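PDB 1QNR: endo-1,4-b-d-mannanase from Trichoderma reesei, which hydrolyses internal beta-1,4-mannosidic linkages in mannans, as a glycoside hydrolase family 5 endo-mannanase. Local coordinates for residues S193-S196 / N197-V200. Sequence-based numbering, arbitrary orientation.
Sequences SLDS and NHLV. With NAG (2-acetamido-2-deoxy-beta-D-glucopyranose), chain G.
The carboxylate of D195 grips N197 and H198 in the Asx turn that leads from helix 178-194 into strand 199-201, within a beta-alpha-beta unit of the TIM barrel. OD1 of D195 takes the backbone N-H of N197 at 2.8 Å, met nearly end-on to its C-O bond, and more weakly that of H198. OD2 turns its syn lone pair to ND1 of H198, a short, almost straight bond of 2.6 Å (N-H...O 172°) that lies in the imidazole plane, although carboxylate and ring are inclined by 74°. With CG anti to the backbone N (chi1 173°) and beside the carbonyl carbon, the carboxylate of D195 points along the chain to the N-H groups that follow. Shortening D195 to alanine would remove both oxygens, and the N-H groups of N197 and H198 and the ND1 proton would probably lose these acceptors, leaving the imidazole held less firmly. Further out, W164 NE1 gives OD2 a second donor, and NE2 of H198 is hydrogen-bonded to S158 O, so the ring is held at both nitrogens. A water bridges the carbonyl oxygens of D195 and H198. An N-acetylglucosamine of a protein-attached glycan lies against the turn: S196 N bonds its O6 at 3.0 Å, and N197 ND2 donates to its ring oxygen O5, also at 3.0 Å.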
loop_
_atom_site.group_PDB
_atom_site.type_symbol
_atom_site.label_atom_id
_atom_site.label_comp_id
_atom_site.label_asym_id
_atom_site.label_seq_id
_atom_site.Cartn_x
_atom_site.Cartn_y
_atom_site.Cartn_z
ATOM N N SER A 193 -12.087 -14.685 5.751
ATOM C CA SER A 193 -12.279 -16.038 6.342
ATOM C C SER A 193 -11.097 -16.471 7.186
ATOM O O SER A 193 -11.216 -17.417 8.006
ATOM C CB SER A 193 -12.499 -17.095 5.216
ATOM O OG SER A 193 -11.303 -17.579 4.568
ATOM N N LEU A 194 -9.911 -15.814 6.978
ATOM C CA LEU A 194 -8.730 -16.113 7.757
ATOM C C LEU A 194 -8.554 -15.175 8.954
ATOM O O LEU A 194 -7.750 -15.503 9.878
ATOM C CB LEU A 194 -7.438 -15.880 6.897
ATOM C CG LEU A 194 -7.366 -16.781 5.648
ATOM C CD1 LEU A 194 -6.104 -16.413 4.845
ATOM C CD2 LEU A 194 -7.222 -18.265 6.087
ATOM N N ASP A 195 -9.209 -14.017 8.966
ATOM C CA ASP A 195 -8.959 -12.960 9.959
ATOM C C ASP A 195 -10.184 -12.015 10.025
ATOM O O ASP A 195 -10.476 -11.303 9.024
ATOM C CB ASP A 195 -7.683 -12.181 9.577
ATOM C CG ASP A 195 -7.361 -10.939 10.394
ATOM O OD1 ASP A 195 -8.145 -10.463 11.234
ATOM O OD2 ASP A 195 -6.166 -10.461 10.243
ATOM N N SER A 196 -10.981 -12.099 11.110
ATOM C CA SER A 196 -12.132 -11.183 11.235
ATOM C C SER A 196 -11.851 -9.902 12.026
ATOM O O SER A 196 -12.721 -9.054 12.325
ATOM C CB SER A 196 -13.311 -11.897 11.922
ATOM O OG SER A 196 -12.969 -12.346 13.248
ATOM N N ASN A 197 -10.561 -9.687 12.435
ATOM C CA ASN A 197 -10.192 -8.552 13.205
ATOM C C ASN A 197 -9.824 -7.322 12.371
ATOM O O ASN A 197 -9.949 -6.208 12.861
ATOM C CB ASN A 197 -8.950 -8.868 14.091
ATOM C CG ASN A 197 -9.189 -10.023 15.045
ATOM O OD1 ASN A 197 -10.237 -10.090 15.685
ATOM N ND2 ASN A 197 -8.204 -10.973 15.056
ATOM N N HIS A 198 -9.335 -7.540 11.139
ATOM C CA HIS A 198 -8.696 -6.423 10.361
ATOM C C HIS A 198 -9.413 -6.013 9.094
ATOM O O HIS A 198 -10.155 -6.801 8.449
ATOM C CB HIS A 198 -7.248 -6.861 9.970
ATOM C CG HIS A 198 -6.333 -7.013 11.171
ATOM N ND1 HIS A 198 -5.713 -8.234 11.498
ATOM C CD2 HIS A 198 -5.926 -6.058 12.074
ATOM C CE1 HIS A 198 -4.958 -7.955 12.589
ATOM N NE2 HIS A 198 -5.105 -6.680 12.997
ATOM N N LEU A 199 -9.253 -4.705 8.782
ATOM C CA LEU A 199 -9.740 -4.148 7.530
ATOM C C LEU A 199 -9.013 -4.713 6.296
ATOM O O LEU A 199 -7.870 -5.205 6.407
ATOM C CB LEU A 199 -9.470 -2.622 7.557
ATOM C CG LEU A 199 -10.164 -1.868 8.714
ATOM C CD1 LEU A 199 -9.723 -0.366 8.734
ATOM C CD2 LEU A 199 -11.703 -1.989 8.647
ATOM N N VAL A 200 -9.671 -4.729 5.130
ATOM C CA VAL A 200 -9.123 -5.194 3.858
ATOM C C VAL A 200 -9.393 -4.120 2.784
ATOM O O VAL A 200 -10.455 -3.507 2.705
ATOM C CB VAL A 200 -9.739 -6.528 3.445
ATOM C CG1 VAL A 200 -9.168 -7.130 2.140
ATOM C CG2 VAL A 200 -9.562 -7.609 4.547
HETATM C C1 NAG G . -7.666 -14.477 17.032
HETATM C C2 NAG G . -8.326 -14.928 18.326
HETATM C C3 NAG G . -9.472 -15.829 17.863
HETATM C C4 NAG G . -10.412 -15.081 16.890
HETATM C C5 NAG G . -9.616 -14.564 15.657
HETATM C C6 NAG G . -10.475 -13.724 14.716
HETATM C C7 NAG G . -7.137 -15.512 20.400
HETATM C C8 NAG G . -6.219 -16.496 21.047
HETATM N N2 NAG G . -7.286 -15.713 19.055
HETATM O O3 NAG G . -10.214 -16.204 19.044
HETATM O O4 NAG G . -11.418 -16.034 16.390
HETATM O O5 NAG G . -8.572 -13.722 16.179
HETATM O O6 NAG G . -9.707 -13.491 13.474
HETATM O O7 NAG G . -7.770 -14.674 20.968
HETATM O O HOH W 1 -8.872 -9.360 7.739
#